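Local coordinates for N5-Carboxyaminoimidazole ribonucleotide synthetase (Staphylococcus aureus subsp. aureus, PDB 3ORQ), which catalyses the ATP-dependent conversion of 5-aminoimidazole ribonucleotide and bicarbonate to N5-carboxyaminoimidazole ribonucleotide, a step of purine biosynthesis, at the interface of chains A and B. Numbering follows the deposited sequence. Chains: chain A/B, N5-Carboxyaminoimidazole ribonucleotide synthetase.

Contact 1: the interface of chains A and B. Residues chain A 32, 53-54; chain B 51.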
loop_
_atom_site.group_PDB
_atom_site.type_symbol
_atom_site.label_atom_id
_atom_site.label_comp_id
_atom_site.label_asym_id
_atom_site.label_seq_id
_atom_site.Cartn_x
_atom_site.Cartn_y
_atom_site.Cartn_z
ATOM N N GLN A 32 -4.725 4.839 6.799
ATOM C CA GLN A 32 -6.083 4.807 6.188
ATOM C C GLN A 32 -6.491 3.394 5.764
ATOM O O GLN A 32 -7.615 2.945 6.012
ATOM C CB GLN A 32 -6.175 5.802 5.033
ATOM C CG GLN A 32 -6.364 7.251 5.553
ATOM C CD GLN A 32 -7.140 8.063 4.604
ATOM O OE1 GLN A 32 -8.238 7.657 4.183
ATOM N NE2 GLN A 32 -6.597 9.219 4.211
ATOM N N ALA A 53 -4.886 12.656 3.960
ATOM C CA ALA A 53 -5.336 12.994 5.325
ATOM C C ALA A 53 -6.806 13.383 5.329
ATOM O O ALA A 53 -7.289 13.913 4.350
ATOM C CB ALA A 53 -4.548 14.119 5.855
ATOM N N HIS A 54 -7.519 13.090 6.411
ATOM C CA HIS A 54 -8.882 13.565 6.592
ATOM C C HIS A 54 -8.879 15.038 6.836
ATOM O O HIS A 54 -9.772 15.737 6.402
ATOM C CB HIS A 54 -9.548 12.859 7.783
ATOM C CG HIS A 54 -9.839 11.420 7.511
ATOM N ND1 HIS A 54 -8.852 10.471 7.497
ATOM C CD2 HIS A 54 -10.978 10.776 7.169
ATOM C CE1 HIS A 54 -9.370 9.290 7.187
ATOM N NE2 HIS A 54 -10.658 9.446 6.991
ATOM N N TYR B 51 -11.169 10.628 1.365
ATOM C CA TYR B 51 -9.976 11.308 1.855
ATOM C C TYR B 51 -8.695 10.678 1.364
ATOM O O TYR B 51 -7.633 10.898 1.936
ATOM C CB TYR B 51 -10.006 11.400 3.393
ATOM C CG TYR B 51 -11.202 12.164 3.862
ATOM C CD1 TYR B 51 -11.244 13.571 3.753
ATOM C CD2 TYR B 51 -12.320 11.497 4.351
ATOM C CE1 TYR B 51 -12.373 14.300 4.178
ATOM C CE2 TYR B 51 -13.474 12.206 4.746
ATOM C CZ TYR B 51 -13.481 13.601 4.679
ATOM O OH TYR B 51 -14.615 14.289 5.087
HETATM O O HOH W 1 -10.803 8.151 2.838
#
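B:Tyr51 meets A:His54 at the join between the two preATP-grasp domains of this ATP-grasp (PurK/PurT family) ligase. B:Tyr51 lies in the short 3-10 helix 50-52 and loses 73 Å² to chain A. A:His54 loses 52 Å². The two side chains run at about a right angle to each other. The methylene CB of B:Tyr51 sits over the centre of the imidazole, 3.9 Å above the plane of the A:His54 ring. The phenol ring then extends past the CD2 corner of the imidazole. Here B:Tyr51 CD2 and A:His54 CD2 are 3.2 Å apart, a tight carbon contact. The other delta carbon, CD1, lies 3.7 Å from the backbone CA of A:His54. The phenol is thus applied to both the imidazole and the main chain of that residue. In A:His54, chi1 of -70° sets CG anti to the carbonyl carbon, and chi2 of 75° turns a ring face to the tyrosine CB. A:Gln32, in helix 22-33, holds the backbone of B:Tyr51. Its amide NE2 donates to the carbonyl O of B:Tyr51 at 3.0 Å. The bond is nearly straight, 166° at the hydrogen. The oxygen is close to the glutamine amide plane, but the donor stands above the carbonyl plane, off the lone pairs. The amide OE1 reaches water 1 at 2.9 Å. That water also meets B:Tyr51 N.

Contact 2: the interface of chains A and B. Residues chain A 331-332; chain B 8, 300-302.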
loop_
_atom_site.group_PDB
_atom_site.type_symbol
_atom_site.label_atom_id
_atom_site.label_comp_id
_atom_site.label_asym_id
_atom_site.label_seq_id
_atom_site.Cartn_x
_atom_site.Cartn_y
_atom_site.Cartn_z
ATOM N N ASN A 331 7.623 3.974 -18.222
ATOM C CA ASN A 331 6.403 3.323 -18.638
ATOM C C ASN A 331 6.662 1.936 -19.180
ATOM O O ASN A 331 5.728 1.134 -19.289
ATOM C CB ASN A 331 5.639 4.215 -19.635
ATOM C CG ASN A 331 5.535 3.616 -20.994
ATOM O OD1 ASN A 331 4.477 3.095 -21.374
ATOM N ND2 ASN A 331 6.626 3.678 -21.747
ATOM N N GLU A 332 7.920 1.647 -19.511
ATOM C CA GLU A 332 8.264 0.331 -20.070
ATOM C C GLU A 332 8.882 -0.591 -19.015
ATOM O O GLU A 332 9.377 -1.667 -19.332
ATOM C CB GLU A 332 9.164 0.450 -21.331
ATOM C CG GLU A 332 10.354 1.384 -21.177
ATOM C CD GLU A 332 11.203 1.584 -22.476
ATOM O OE1 GLU A 332 11.030 2.621 -23.164
ATOM O OE2 GLU A 332 12.065 0.725 -22.777
ATOM N N LYS B 8 -1.133 7.474 -23.391
ATOM C CA LYS B 8 -0.151 7.096 -22.388
ATOM C C LYS B 8 0.045 8.288 -21.455
ATOM O O LYS B 8 0.444 9.338 -21.911
ATOM C CB LYS B 8 1.179 6.695 -23.030
ATOM C CG LYS B 8 1.062 5.572 -24.059
ATOM C CD LYS B 8 2.371 4.818 -24.246
ATOM C CE LYS B 8 3.524 5.751 -24.655
ATOM N NZ LYS B 8 4.864 5.060 -24.684
ATOM N N GLY B 300 -2.042 3.545 -19.532
ATOM C CA GLY B 300 -1.279 3.204 -20.722
ATOM C C GLY B 300 0.152 2.754 -20.544
ATOM O O GLY B 300 0.922 2.817 -21.509
ATOM N N GLN B 301 0.526 2.344 -19.321
ATOM C CA GLN B 301 1.871 1.868 -19.022
ATOM C C GLN B 301 2.008 0.398 -19.401
ATOM O O GLN B 301 1.005 -0.294 -19.577
ATOM C CB GLN B 301 2.177 2.032 -17.550
ATOM C CG GLN B 301 1.674 3.328 -16.944
ATOM C CD GLN B 301 2.409 4.505 -17.517
ATOM O OE1 GLN B 301 3.631 4.500 -17.601
ATOM N NE2 GLN B 301 1.676 5.508 -17.933
ATOM N N SER B 302 3.234 -0.093 -19.526
ATOM C CA SER B 302 3.435 -1.532 -19.711
ATOM C C SER B 302 3.059 -2.294 -18.432
ATOM O O SER B 302 3.344 -1.828 -17.338
ATOM C CB SER B 302 4.898 -1.869 -20.027
ATOM O OG SER B 302 5.210 -1.558 -21.339
HETATM O O HOH W 2 5.128 0.185 -16.424
#
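The carboxamide of B:Gln301 comes in at the CB edge of the A:Asn331 amide, with the two amide planes 89° apart. They do not stack. The glutamine OE1 lies close to the asparagine amide plane, but its approach to CB is too short to carry meaning and its exact placement is doubtful. The packing rests on B:Gln301 CD, 3.9 Å from A:Asn331 CB. A:Asn331 OD1 lies 3.7 Å from B:Gln301 CA. Off one face of the asparagine amide is the amine NZ of B:Lys8, 3.7 Å from A:Asn331 ND2. This lysine is poorly ordered and its position is uncertain. A bend at chi2 (-67°) folds B:Gln301 back so that its amide comes alongside the asparagine CB.

The polar link is made by main chains. B:Ser302 N donates to the carbonyl O of A:Asn331 at 2.8 Å. The donor lies nearly on the line of the C=O bond (166°). The same oxygen is met by water 2 at 3.1 Å, and this water also reaches the carbonyl O of B:Ser302 at 2.8 Å. One carbonyl of chain A is thereby tied to both the N and, through water, the O of one residue of chain B. The side chain of B:Ser302 packs beside this link, with its CB 4.0 Å from A:Glu332 CA. The carboxylate of A:Glu332 is not in contact with the lysine amine; any attraction between them would be long-range.

A:Asn331 loses 103 Å² to chain B. It lies near the end of the 3-10 helix 327-332, which leads on from helix 320-326. The chain B residues are in loops: B:Lys8 near the N-terminus, and 300-302 just after helix 290-298.

Contact 1 and contact 2 belong to one two-fold symmetric interface, and their centres are about 28 Å apart. They share no residues or secondary-structure elements. Contact 1 joins preATP-grasp segments of both chains. Contact 2 sets a C-terminal 3-10 helix of one chain against the loop after helix 290-298 and the N-terminal segment of the other. Each has a twin with the chains exchanged. Such widely spaced patches may limit rocking of one subunit on the other. Both are parts of a larger interface. The assembly is deposited as a dimer, but these contacts alone do not prove that it is the functional form.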